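Local coordinates for protein particle-associated glycoside hydrolase (Acinetobacter phage Fri1, PDB 6C72) that probably depolymerises the capsular polysaccharide of Acinetobacter baumannii as a tailspike glycoside hydrolase, stripping the host capsule during phage entry, at residues L274-D279 / A307-V312; I222-D227 / L244-K249; R268-A273 / L299-P304; V334-Q339 / N363-G368. All blocks are in the same frame, centred on the assembly; numbering follows the deposited sequence. Where two conformers were deposited one is given.

Contact 1: L274-D279 / A307-V312. With ZN (zinc ion), chain H.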
loop_
_atom_site.group_PDB
_atom_site.type_symbol
_atom_site.label_atom_id
_atom_site.label_comp_id
_atom_site.label_asym_id
_atom_site.label_seq_id
_atom_site.Cartn_x
_atom_site.Cartn_y
_atom_site.Cartn_z
ATOM N N LEU A 274 4.047 9.679 19.535
ATOM C CA LEU A 274 3.872 10.622 18.442
ATOM C C LEU A 274 2.880 11.666 18.920
ATOM O O LEU A 274 1.740 11.327 19.258
ATOM C CB LEU A 274 3.362 9.934 17.174
ATOM C CG LEU A 274 4.123 8.700 16.677
ATOM C CD1 LEU A 274 3.661 8.339 15.275
ATOM C CD2 LEU A 274 5.614 8.953 16.694
ATOM N N VAL A 275 3.298 12.932 18.927
ATOM C CA VAL A 275 2.520 14.011 19.512
ATOM C C VAL A 275 2.121 15.061 18.480
ATOM O O VAL A 275 0.989 15.559 18.504
ATOM C CB VAL A 275 3.299 14.659 20.674
ATOM C CG1 VAL A 275 2.533 15.806 21.273
ATOM C CG2 VAL A 275 3.627 13.603 21.725
ATOM N N TYR A 276 3.011 15.382 17.539
ATOM C CA TYR A 276 2.724 16.412 16.539
ATOM C C TYR A 276 3.653 16.139 15.355
ATOM O O TYR A 276 4.824 16.526 15.391
ATOM C CB TYR A 276 2.932 17.800 17.125
ATOM C CG TYR A 276 2.525 19.005 16.281
ATOM C CD1 TYR A 276 1.993 18.871 15.002
ATOM C CD2 TYR A 276 2.699 20.293 16.786
ATOM C CE1 TYR A 276 1.646 19.984 14.259
ATOM C CE2 TYR A 276 2.364 21.412 16.057
ATOM C CZ TYR A 276 1.839 21.265 14.798
ATOM O OH TYR A 276 1.499 22.404 14.088
ATOM N N CYS A 277 3.132 15.457 14.331
ATOM C CA CYS A 277 3.937 15.017 13.194
ATOM C C CYS A 277 3.014 14.343 12.192
ATOM O O CYS A 277 1.877 13.987 12.507
ATOM C CB CYS A 277 5.052 14.056 13.617
ATOM S SG CYS A 277 4.474 12.603 14.569
ATOM N N HIS A 278 3.518 14.163 10.974
ATOM C CA HIS A 278 2.783 13.367 10.004
ATOM C C HIS A 278 3.763 12.624 9.105
ATOM O O HIS A 278 4.955 12.937 9.054
ATOM C CB HIS A 278 1.768 14.210 9.188
ATOM C CG HIS A 278 2.382 15.221 8.264
ATOM N ND1 HIS A 278 2.625 14.963 6.933
ATOM C CD2 HIS A 278 2.751 16.509 8.467
ATOM C CE1 HIS A 278 3.144 16.034 6.362
ATOM N NE2 HIS A 278 3.227 16.987 7.269
ATOM N N ASP A 279 3.239 11.587 8.446
ATOM C CA ASP A 279 3.971 10.736 7.506
ATOM C C ASP A 279 5.192 10.097 8.178
ATOM O O ASP A 279 6.345 10.382 7.865
ATOM C CB ASP A 279 4.341 11.517 6.245
ATOM C CG ASP A 279 3.149 11.692 5.306
ATOM O OD1 ASP A 279 2.370 12.671 5.441
ATOM O OD2 ASP A 279 2.981 10.817 4.432
ATOM N N ALA A 307 -6.003 20.761 23.699
ATOM C CA ALA A 307 -6.036 22.221 23.652
ATOM C C ALA A 307 -4.734 22.810 23.111
ATOM O O ALA A 307 -4.317 23.890 23.533
ATOM C CB ALA A 307 -6.370 22.809 25.027
ATOM N N THR A 308 -4.084 22.111 22.178
ATOM C CA THR A 308 -2.958 22.651 21.427
ATOM C C THR A 308 -3.205 22.416 19.948
ATOM O O THR A 308 -4.197 21.798 19.549
ATOM C CB THR A 308 -1.616 22.013 21.816
ATOM O OG1 THR A 308 -1.563 20.679 21.300
ATOM C CG2 THR A 308 -1.440 21.988 23.316
ATOM N N THR A 309 -2.277 22.899 19.135
ATOM C CA THR A 309 -2.280 22.642 17.705
ATOM C C THR A 309 -1.649 21.308 17.349
ATOM O O THR A 309 -1.450 21.047 16.158
ATOM C CB THR A 309 -1.536 23.747 16.964
ATOM O OG1 THR A 309 -0.213 23.862 17.516
ATOM C CG2 THR A 309 -2.302 25.077 17.051
ATOM N N ASP A 310 -1.308 20.482 18.340
ATOM C CA ASP A 310 -0.771 19.156 18.062
ATOM C C ASP A 310 -1.707 18.358 17.155
ATOM O O ASP A 310 -2.928 18.346 17.344
ATOM C CB ASP A 310 -0.566 18.375 19.357
ATOM C CG ASP A 310 0.582 18.880 20.188
ATOM O OD1 ASP A 310 1.376 19.727 19.719
ATOM O OD2 ASP A 310 0.667 18.423 21.345
ATOM N N THR A 311 -1.122 17.669 16.181
ATOM C CA THR A 311 -1.895 16.767 15.350
ATOM C C THR A 311 -0.959 15.687 14.826
ATOM O O THR A 311 0.230 15.943 14.605
ATOM C CB THR A 311 -2.596 17.514 14.199
ATOM O OG1 THR A 311 -3.452 16.599 13.500
ATOM C CG2 THR A 311 -1.593 18.101 13.218
ATOM N N VAL A 312 -1.488 14.467 14.687
ATOM C CA VAL A 312 -0.729 13.332 14.169
ATOM C C VAL A 312 -1.568 12.608 13.137
ATOM O O VAL A 312 -2.733 12.294 13.392
ATOM C CB VAL A 312 -0.298 12.348 15.269
ATOM C CG1 VAL A 312 0.402 11.161 14.623
ATOM C CG2 VAL A 312 0.639 13.039 16.236
HETATM ZN ZN ZN H . 4.019 18.847 6.967
HETATM O O HOH W 1 -1.668 22.085 13.628
HETATM O O HOH W 2 3.993 19.650 8.899
HETATM O O HOH W 3 2.230 19.681 5.860
HETATM O O HOH W 4 4.436 21.078 6.579
HETATM O O HOH W 5 5.618 18.501 5.375
#
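The Tyr276 ring carries one face over the backbone of 307-312: Asp310 CA makes a CH-pi contact 4.0 Å from the ring centroid, and Thr309 O lies over the same face, 3.6 Å from Tyr276 CZ. Asp310 OD1 nears the ring rim at CD2. The other flat group, the imidazole of His278, stacks with Tyr313 and receives Asp279 OD1 in its plane at ND1 (2.7 Å), through the anti lone pair of that oxygen, while NE2 binds a zinc ion at 2.0 Å whose four other ligands are waters.

This is a corner between successive turns of a parallel beta-helix, where the chain bends at Tyr276 before Cys277 pairs in parallel with Val312. The bend is tied by a bond from Cys277 N to Thr311 O. With Tyr276 CG anti to the backbone N (chi1 -173°), the ring reaches over the loop, where a water donates to both Tyr276 OH and Thr309 O and Asp250 holds the phenol. Asp310 also has outside partners, Arg247 in a salt bridge and Asn305; Arg167 of a neighbouring subunit packs on Tyr276. On the inner side, Val312 CG2 presses within 3.4 Å of Val275 C and lies 4.2 Å from Cys277 SG.

Contact 2: I222-D227 / L244-K249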
loop_
_atom_site.group_PDB
_atom_site.type_symbol
_atom_site.label_atom_id
_atom_site.label_comp_id
_atom_site.label_asym_id
_atom_site.label_seq_id
_atom_site.Cartn_x
_atom_site.Cartn_y
_atom_site.Cartn_z
ATOM N N ILE A 222 15.252 9.990 21.888
ATOM C CA ILE A 222 15.186 10.847 20.710
ATOM C C ILE A 222 13.937 11.699 20.834
ATOM O O ILE A 222 12.827 11.166 20.955
ATOM C CB ILE A 222 15.161 10.041 19.401
ATOM C CG1 ILE A 222 16.293 9.013 19.364
ATOM C CG2 ILE A 222 15.240 10.988 18.195
ATOM C CD1 ILE A 222 16.191 8.037 18.213
ATOM N N LYS A 223 14.124 13.015 20.852
ATOM C CA LYS A 223 13.042 13.989 20.786
ATOM C C LYS A 223 13.150 14.703 19.447
ATOM O O LYS A 223 14.160 15.360 19.174
ATOM C CB LYS A 223 13.112 14.990 21.946
ATOM C CG LYS A 223 12.068 16.077 21.866
ATOM C CD LYS A 223 12.076 17.058 23.048
ATOM C CE LYS A 223 10.980 18.110 22.810
ATOM N NZ LYS A 223 10.900 19.224 23.813
ATOM N N ILE A 224 12.126 14.562 18.612
ATOM C CA ILE A 224 12.159 15.061 17.242
ATOM C C ILE A 224 11.215 16.248 17.114
ATOM O O ILE A 224 10.004 16.115 17.327
ATOM C CB ILE A 224 11.800 13.964 16.234
ATOM C CG1 ILE A 224 12.807 12.811 16.324
ATOM C CG2 ILE A 224 11.786 14.535 14.835
ATOM C CD1 ILE A 224 12.445 11.622 15.398
ATOM N N ILE A 225 11.779 17.408 16.790
ATOM C CA ILE A 225 11.006 18.563 16.344
ATOM C C ILE A 225 11.227 18.845 14.867
ATOM O O ILE A 225 10.335 19.417 14.223
ATOM C CB ILE A 225 11.339 19.823 17.174
ATOM C CG1 ILE A 225 11.480 19.487 18.656
ATOM C CG2 ILE A 225 10.292 20.934 16.985
ATOM C CD1 ILE A 225 11.919 20.689 19.476
ATOM N N GLY A 226 12.369 18.442 14.307
ATOM C CA GLY A 226 12.706 18.713 12.928
ATOM C C GLY A 226 12.044 17.750 11.961
ATOM O O GLY A 226 11.056 17.081 12.271
ATOM N N ASP A 227 12.630 17.670 10.771
ATOM C CA ASP A 227 12.003 17.083 9.598
ATOM C C ASP A 227 12.922 16.042 8.970
ATOM O O ASP A 227 14.144 16.187 8.991
ATOM C CB ASP A 227 11.682 18.186 8.577
ATOM C CG ASP A 227 10.841 17.700 7.440
ATOM O OD1 ASP A 227 9.650 17.352 7.656
ATOM O OD2 ASP A 227 11.397 17.640 6.315
ATOM N N LEU A 244 11.414 7.439 22.320
ATOM C CA LEU A 244 11.237 8.267 21.135
ATOM C C LEU A 244 10.023 9.162 21.348
ATOM O O LEU A 244 8.976 8.688 21.802
ATOM C CB LEU A 244 11.043 7.398 19.885
ATOM C CG LEU A 244 10.563 8.076 18.596
ATOM C CD1 LEU A 244 11.580 9.057 18.032
ATOM C CD2 LEU A 244 10.146 7.036 17.551
ATOM N N TYR A 245 10.168 10.446 21.033
ATOM C CA TYR A 245 9.121 11.441 21.235
ATOM C C TYR A 245 9.178 12.425 20.074
ATOM O O TYR A 245 10.216 13.051 19.838
ATOM C CB TYR A 245 9.310 12.150 22.574
ATOM C CG TYR A 245 8.262 13.180 22.942
ATOM C CD1 TYR A 245 7.141 12.822 23.672
ATOM C CD2 TYR A 245 8.421 14.518 22.600
ATOM C CE1 TYR A 245 6.190 13.753 24.037
ATOM C CE2 TYR A 245 7.475 15.468 22.958
ATOM C CZ TYR A 245 6.358 15.076 23.678
ATOM O OH TYR A 245 5.413 16.014 24.045
ATOM N N ILE A 246 8.083 12.549 19.332
ATOM C CA ILE A 246 8.071 13.361 18.123
ATOM C C ILE A 246 7.021 14.451 18.277
ATOM O O ILE A 246 5.812 14.171 18.281
ATOM C CB ILE A 246 7.804 12.515 16.881
ATOM C CG1 ILE A 246 8.760 11.299 16.865
ATOM C CG2 ILE A 246 7.919 13.389 15.648
ATOM C CD1 ILE A 246 8.724 10.493 15.586
ATOM N N ARG A 247 7.471 15.699 18.338
ATOM C CA ARG A 247 6.540 16.816 18.460
ATOM C C ARG A 247 7.129 18.015 17.733
ATOM O O ARG A 247 8.084 18.623 18.218
ATOM C CB ARG A 247 6.276 17.135 19.929
ATOM C CG ARG A 247 5.211 18.177 20.116
ATOM C CD ARG A 247 5.046 18.637 21.538
ATOM N NE ARG A 247 3.850 19.448 21.606
ATOM C CZ ARG A 247 3.563 20.308 22.577
ATOM N NH1 ARG A 247 4.412 20.477 23.585
ATOM N NH2 ARG A 247 2.427 21.005 22.529
ATOM N N GLY A 248 6.552 18.367 16.586
ATOM C CA GLY A 248 6.982 19.543 15.860
ATOM C C GLY A 248 6.365 20.815 16.425
ATOM O O GLY A 248 5.756 20.835 17.496
ATOM N N LYS A 249 6.523 21.899 15.664
ATOM C CA LYS A 249 5.960 23.186 16.037
ATOM C C LYS A 249 5.146 23.755 14.883
ATOM O O LYS A 249 5.290 23.342 13.726
ATOM C CB LYS A 249 7.051 24.186 16.445
ATOM C CG LYS A 249 7.843 23.761 17.648
ATOM C CD LYS A 249 8.868 24.824 18.037
ATOM C CE LYS A 249 9.737 24.360 19.200
ATOM N NZ LYS A 249 10.686 25.417 19.616
HETATM O O HOH W 6 8.247 21.387 13.571
#
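Strands 222-224 and 244-247 run parallel, their axes 4.6 Å apart and 10° from alignment, and pair Ile222, Lys223 and Ile224 with Leu244, Tyr245 and Ile246. Three backbone bonds stitch them: Tyr245 N to Ile222 O, Ile224 N to Tyr245 O (2.7 Å) and Arg247 N to Ile224 O.

On one face the aliphatic groups interlock. CD1 of Ile224 meets CD1 of Leu244 at 3.8 Å and CD1 of Ile246 at 3.9 Å. Ile224 and Ile246 run alongside one another from neighbouring strands, an aliphatic stack of the kind that fills the interior of a parallel beta-helix; His257 and Phe259 of strand 255-260 close over it. Leu244 has CG anti to the backbone N (chi1 168°), and its CD1, placed by chi2 at 66°, also meets CB of Ile222.

The other face holds Lys223 and Tyr245, which extend alongside each other with Lys223 CG 4.0 Å from Tyr245 CD2. The lysine amine goes on to Asn164 of a neighbouring subunit. Beyond the strands, CG2 of Ile225 packs on Arg247 O and on Lys249 CG (3.8 Å), and a water links Ile225 O to Lys249 N. Lys249 NZ forms a salt bridge with Glu194 and hydrogen bonds to carbonyls of the neighbouring subunit.

The chemistry is thus divided between faces: the side chains that meet on the inner face are all aliphatic, whereas the outer one sets lysine methylenes beside an aromatic ring.

Contact 3: R268-A273 / L299-P304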
loop_
_atom_site.group_PDB
_atom_site.type_symbol
_atom_site.label_atom_id
_atom_site.label_comp_id
_atom_site.label_asym_id
_atom_site.label_seq_id
_atom_site.Cartn_x
_atom_site.Cartn_y
_atom_site.Cartn_z
ATOM N N ARG A 268 9.321 4.673 31.392
ATOM C CA ARG A 268 8.417 4.856 32.524
ATOM C C ARG A 268 7.102 5.518 32.148
ATOM O O ARG A 268 6.182 5.527 32.979
ATOM C CB ARG A 268 9.089 5.674 33.626
ATOM C CG ARG A 268 10.446 5.130 34.086
ATOM C CD ARG A 268 10.366 3.681 34.547
ATOM N NE ARG A 268 9.406 3.482 35.630
ATOM C CZ ARG A 268 9.667 3.764 36.903
ATOM N NH1 ARG A 268 10.847 4.267 37.237
ATOM N NH2 ARG A 268 8.759 3.550 37.845
ATOM N N ARG A 269 6.985 6.070 30.938
ATOM C CA ARG A 269 5.695 6.574 30.482
ATOM C C ARG A 269 5.203 5.731 29.307
ATOM O O ARG A 269 4.325 4.889 29.491
ATOM C CB ARG A 269 5.770 8.064 30.121
ATOM C CG ARG A 269 4.385 8.712 29.969
ATOM C CD ARG A 269 4.418 10.237 30.048
ATOM N NE ARG A 269 5.081 10.844 28.893
ATOM C CZ ARG A 269 5.314 12.148 28.753
ATOM N NH1 ARG A 269 4.932 13.016 29.695
ATOM N NH2 ARG A 269 5.934 12.588 27.663
ATOM N N ASN A 270 5.753 5.945 28.111
ATOM C CA ASN A 270 5.479 5.127 26.937
ATOM C C ASN A 270 6.795 4.715 26.303
ATOM O O ASN A 270 7.796 5.422 26.426
ATOM C CB ASN A 270 4.639 5.893 25.892
ATOM C CG ASN A 270 3.474 6.635 26.511
ATOM O OD1 ASN A 270 2.493 6.022 26.925
ATOM N ND2 ASN A 270 3.587 7.949 26.605
ATOM N N THR A 271 6.805 3.580 25.606
ATOM C CA THR A 271 8.016 3.233 24.870
ATOM C C THR A 271 8.316 4.289 23.820
ATOM O O THR A 271 9.483 4.561 23.522
ATOM C CB THR A 271 7.906 1.859 24.205
ATOM O OG1 THR A 271 6.896 1.889 23.189
ATOM C CG2 THR A 271 7.614 0.756 25.219
ATOM N N ALA A 272 7.278 4.869 23.228
ATOM C CA ALA A 272 7.429 5.879 22.193
ATOM C C ALA A 272 6.127 6.665 22.087
ATOM O O ALA A 272 5.050 6.135 22.377
ATOM C CB ALA A 272 7.781 5.249 20.840
ATOM N N ALA A 273 6.227 7.921 21.649
ATOM C CA ALA A 273 5.040 8.753 21.528
ATOM C C ALA A 273 5.141 9.622 20.288
ATOM O O ALA A 273 6.198 10.200 20.011
ATOM C CB ALA A 273 4.830 9.633 22.768
ATOM N N LEU A 299 1.765 1.622 26.339
ATOM C CA LEU A 299 2.759 0.946 25.519
ATOM C C LEU A 299 3.259 1.849 24.393
ATOM O O LEU A 299 4.452 2.165 24.324
ATOM C CB LEU A 299 2.170 -0.362 24.980
ATOM C CG LEU A 299 3.043 -1.241 24.091
ATOM C CD1 LEU A 299 4.399 -1.573 24.735
ATOM C CD2 LEU A 299 2.276 -2.525 23.782
ATOM N N PHE A 300 2.358 2.285 23.521
ATOM C CA PHE A 300 2.690 3.122 22.376
ATOM C C PHE A 300 1.590 4.164 22.255
ATOM O O PHE A 300 0.407 3.816 22.274
ATOM C CB PHE A 300 2.812 2.286 21.098
ATOM C CG PHE A 300 3.013 3.099 19.858
ATOM C CD1 PHE A 300 4.277 3.459 19.444
ATOM C CD2 PHE A 300 1.928 3.516 19.107
ATOM C CE1 PHE A 300 4.450 4.216 18.310
ATOM C CE2 PHE A 300 2.101 4.278 17.971
ATOM C CZ PHE A 300 3.358 4.618 17.573
ATOM N N ASP A 301 1.958 5.441 22.185
ATOM C CA ASP A 301 0.981 6.508 22.401
ATOM C C ASP A 301 1.024 7.508 21.250
ATOM O O ASP A 301 1.977 8.279 21.127
ATOM C CB ASP A 301 1.249 7.202 23.739
ATOM C CG ASP A 301 0.048 7.987 24.253
ATOM O OD1 ASP A 301 -1.068 7.832 23.712
ATOM O OD2 ASP A 301 0.218 8.759 25.220
ATOM N N ILE A 302 -0.022 7.514 20.422
ATOM C CA ILE A 302 -0.271 8.626 19.508
ATOM C C ILE A 302 -1.235 9.555 20.234
ATOM O O ILE A 302 -2.442 9.307 20.259
ATOM C CB ILE A 302 -0.847 8.164 18.172
ATOM C CG1 ILE A 302 0.131 7.246 17.450
ATOM C CG2 ILE A 302 -1.199 9.364 17.318
ATOM C CD1 ILE A 302 -0.410 6.701 16.145
ATOM N N GLU A 303 -0.710 10.612 20.849
ATOM C CA GLU A 303 -1.535 11.491 21.676
ATOM C C GLU A 303 -1.127 12.950 21.528
ATOM O O GLU A 303 -0.291 13.461 22.285
ATOM C CB GLU A 303 -1.485 11.069 23.143
ATOM C CG GLU A 303 -2.423 11.856 24.014
ATOM C CD GLU A 303 -2.565 11.284 25.414
ATOM O OE1 GLU A 303 -1.684 10.514 25.865
ATOM O OE2 GLU A 303 -3.565 11.613 26.087
ATOM N N PRO A 304 -1.738 13.668 20.587
ATOM C CA PRO A 304 -1.636 15.137 20.594
ATOM C C PRO A 304 -2.115 15.707 21.921
ATOM O O PRO A 304 -3.098 15.237 22.503
ATOM C CB PRO A 304 -2.556 15.559 19.442
ATOM C CG PRO A 304 -2.554 14.379 18.514
ATOM C CD PRO A 304 -2.449 13.156 19.401
HETATM O O HOH W 7 1.668 10.478 27.430
#
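Asn270 reaches across to Asp301, its CB 4.0 Å from Leu299 O. CG lies 3.6 Å from Asp301 CB, and OD1 is equally near that methylene. At the tip, ND2 comes within 3.7 Å of Asp301 OD2, and a water bridges the two, accepting from the amide and donating to the carboxylate. The amide and carboxylate planes are 57° apart. Glu242 takes a further hydrogen bond from ND2, which makes the amide the link between two acidic groups.

Next along the chain, Thr271 holds Leu299 O twice. Its backbone N (3.0 Å) and its OG1 (2.7 Å) donate to this one oxygen from opposite faces of the carbonyl plane. OG1 sits between the backbone N and the carbonyl carbon (chi1 66°), a position that turns it to the acceptor, while CG2 meets CD1 of Leu299.

From there the strands 272-275 and 300-302 run on as adjacent rungs of the parallel beta-helix. Asp301 N donates to Ala272 O, and Ala273 CA contacts Asp301 O at 3.1 Å. Ala272 CB touches CD1 of Phe300, whose ring meets Phe287 edge-to-face.

Polar side chains therefore do part of the joining at the start of this strand pair: Thr271 supplies two donors to a buried carbonyl, and Asn270, with its water, reaches the carboxylate of Asp301. That carboxylate also has Glu303 close by, Asp301 OD2 lying 2.7 Å from Glu303 OE1, a spacing which suggests that one of the two acids may be protonated.

Contact 4: V334-Q339 / N363-G368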
loop_
_atom_site.group_PDB
_atom_site.type_symbol
_atom_site.label_atom_id
_atom_site.label_comp_id
_atom_site.label_asym_id
_atom_site.label_seq_id
_atom_site.Cartn_x
_atom_site.Cartn_y
_atom_site.Cartn_z
ATOM N N VAL A 334 -2.001 0.560 22.780
ATOM C CA VAL A 334 -1.452 1.266 21.634
ATOM C C VAL A 334 -2.534 2.261 21.238
ATOM O O VAL A 334 -3.569 1.876 20.671
ATOM C CB VAL A 334 -1.117 0.289 20.497
ATOM C CG1 VAL A 334 -0.479 0.986 19.312
ATOM C CG2 VAL A 334 -0.233 -0.838 21.031
ATOM N N LEU A 335 -2.343 3.522 21.605
ATOM C CA LEU A 335 -3.394 4.524 21.515
ATOM C C LEU A 335 -3.304 5.269 20.192
ATOM O O LEU A 335 -2.216 5.637 19.745
ATOM C CB LEU A 335 -3.296 5.543 22.655
ATOM C CG LEU A 335 -3.388 5.096 24.110
ATOM C CD1 LEU A 335 -2.026 4.612 24.586
ATOM C CD2 LEU A 335 -3.914 6.218 25.004
ATOM N N VAL A 336 -4.458 5.501 19.579
ATOM C CA VAL A 336 -4.569 6.374 18.420
ATOM C C VAL A 336 -5.529 7.502 18.786
ATOM O O VAL A 336 -6.703 7.253 19.081
ATOM C CB VAL A 336 -5.049 5.617 17.174
ATOM C CG1 VAL A 336 -5.270 6.608 16.017
ATOM C CG2 VAL A 336 -4.052 4.549 16.795
ATOM N N LYS A 337 -5.033 8.731 18.789
ATOM C CA LYS A 337 -5.868 9.891 19.089
ATOM C C LYS A 337 -5.857 10.830 17.894
ATOM O O LYS A 337 -4.858 11.510 17.638
ATOM C CB LYS A 337 -5.390 10.614 20.346
ATOM C CG LYS A 337 -6.198 11.859 20.634
ATOM C CD LYS A 337 -5.656 12.616 21.825
ATOM C CE LYS A 337 -6.457 13.881 22.055
ATOM N NZ LYS A 337 -5.811 14.770 23.068
ATOM N N GLU A 338 -6.971 10.873 17.174
ATOM C CA GLU A 338 -7.150 11.860 16.124
ATOM C C GLU A 338 -7.462 13.202 16.770
ATOM O O GLU A 338 -8.316 13.284 17.657
ATOM C CB GLU A 338 -8.273 11.427 15.170
ATOM C CG GLU A 338 -8.441 12.307 13.928
ATOM C CD GLU A 338 -9.195 13.585 14.229
ATOM O OE1 GLU A 338 -10.134 13.517 15.055
ATOM O OE2 GLU A 338 -8.825 14.658 13.689
ATOM N N GLN A 339 -6.753 14.248 16.348
ATOM C CA GLN A 339 -7.031 15.596 16.847
ATOM C C GLN A 339 -6.641 16.615 15.791
ATOM O O GLN A 339 -5.456 16.725 15.458
ATOM C CB GLN A 339 -6.271 15.883 18.139
ATOM C CG GLN A 339 -6.356 17.346 18.595
ATOM C CD GLN A 339 -5.570 17.595 19.881
ATOM O OE1 GLN A 339 -5.859 17.005 20.926
ATOM N NE2 GLN A 339 -4.569 18.464 19.803
ATOM N N ASN A 363 -8.802 2.928 20.977
ATOM C CA ASN A 363 -9.368 4.056 20.253
ATOM C C ASN A 363 -9.474 5.237 21.212
ATOM O O ASN A 363 -10.242 5.201 22.175
ATOM C CB ASN A 363 -10.722 3.660 19.670
ATOM C CG ASN A 363 -11.500 4.848 19.126
ATOM O OD1 ASN A 363 -10.919 5.891 18.798
ATOM N ND2 ASN A 363 -12.820 4.696 19.015
ATOM N N ASN A 364 -8.701 6.281 20.967
ATOM C CA ASN A 364 -8.771 7.468 21.811
ATOM C C ASN A 364 -9.257 8.692 21.037
ATOM O O ASN A 364 -8.869 9.819 21.342
ATOM C CB ASN A 364 -7.419 7.748 22.455
ATOM C CG ASN A 364 -7.549 8.506 23.752
ATOM O OD1 ASN A 364 -8.585 8.442 24.424
ATOM N ND2 ASN A 364 -6.505 9.252 24.109
ATOM N N CYS A 365 -10.123 8.483 20.049
ATOM C CA CYS A 365 -10.617 9.553 19.185
ATOM C C CYS A 365 -11.941 10.077 19.735
ATOM O O CYS A 365 -12.958 9.380 19.685
ATOM C CB CYS A 365 -10.781 9.040 17.754
ATOM S SG CYS A 365 -9.241 8.388 17.039
ATOM N N ALA A 366 -11.933 11.312 20.243
ATOM C CA ALA A 366 -13.137 11.892 20.828
ATOM C C ALA A 366 -14.220 12.148 19.781
ATOM O O ALA A 366 -15.414 12.063 20.090
ATOM C CB ALA A 366 -12.793 13.195 21.560
ATOM N N ASN A 367 -13.825 12.479 18.556
ATOM C CA ASN A 367 -14.766 12.721 17.479
ATOM C C ASN A 367 -14.856 11.539 16.520
ATOM O O ASN A 367 -15.204 11.722 15.350
ATOM C CB ASN A 367 -14.385 14.003 16.736
ATOM C CG ASN A 367 -14.657 15.264 17.560
ATOM O OD1 ASN A 367 -15.634 15.332 18.314
ATOM N ND2 ASN A 367 -13.798 16.275 17.407
ATOM N N GLY A 368 -14.543 10.330 16.996
ATOM C CA GLY A 368 -14.618 9.126 16.185
ATOM C C GLY A 368 -13.367 8.835 15.377
ATOM O O GLY A 368 -12.724 9.755 14.869
HETATM O O HOH W 8 -9.735 13.186 19.979
HETATM O O HOH W 9 -11.465 12.071 16.683
HETATM O O HOH W 10 -11.017 16.743 15.344
#
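Val336 O accepts from Asn364 N at 2.9 Å, continuing the parallel pairing of Val336 with Asn363. Two residues on, at Glu338, the acceptor is sulfur: Glu338 N donates to Cys365 SG over 3.4 Å, nearly straight at 160°. The thiol lies anti to its own carbonyl carbon, beside the backbone N (chi1 -58°), and also touches Glu338 CB. The amide of Cys365 is satisfied within its segment by Asn363 OD1 (3.0 Å), an Asx turn in which the donor stands above the plane of the side-chain carbonyl.

Here strand 333-336 gives way to loop at the edge of one face of the beta-helix, and the neighbouring rung turns off through a type I turn from Cys365 to Gly368, with Gly368 N bonded to Cys365 O. As the chains separate, waters replace direct bonds. One donates to Glu338 O and accepts from Ala366 N; another donates to Glu338 OE1 at 2.6 Å and to Gly368 O, and accepts from Asn367 N.

Glu338 OE2 is bonded to Thr341, and Asn364 OD1 to Arg362. Lys337 crosses Asn364 with its methylenes, CG coming within 3.4 Å of Asn364 O, before its extended chain carries NZ away to two acceptors, Pro304 O and, at 3.1 Å, Gln339 OE1.

The four contacts lie side by side along the parallel beta-helix, on laterally neighbouring strands 220-224, 244-247, 272-275, 300-302, 333-336 and the end of 360-363, with contact 1 turning the corner to 277-278 and 312-318. Contact 2 comes first along the chain; contacts 3 and 1 follow with alternating segments, sharing strand 272-275, and contact 4 comes last. The centres of contact 1 and contact 2 are about 10 Å apart, those of contact 2 and contact 4 about 20 Å. Probable hydrogen bonds join neighbouring rungs, such as Phe300 O with Leu335 N. Contacts 1 and 2 also reach a neighbouring subunit, whereas no other chain touches contacts 3 and 4, so the subunit interface involves part of the series.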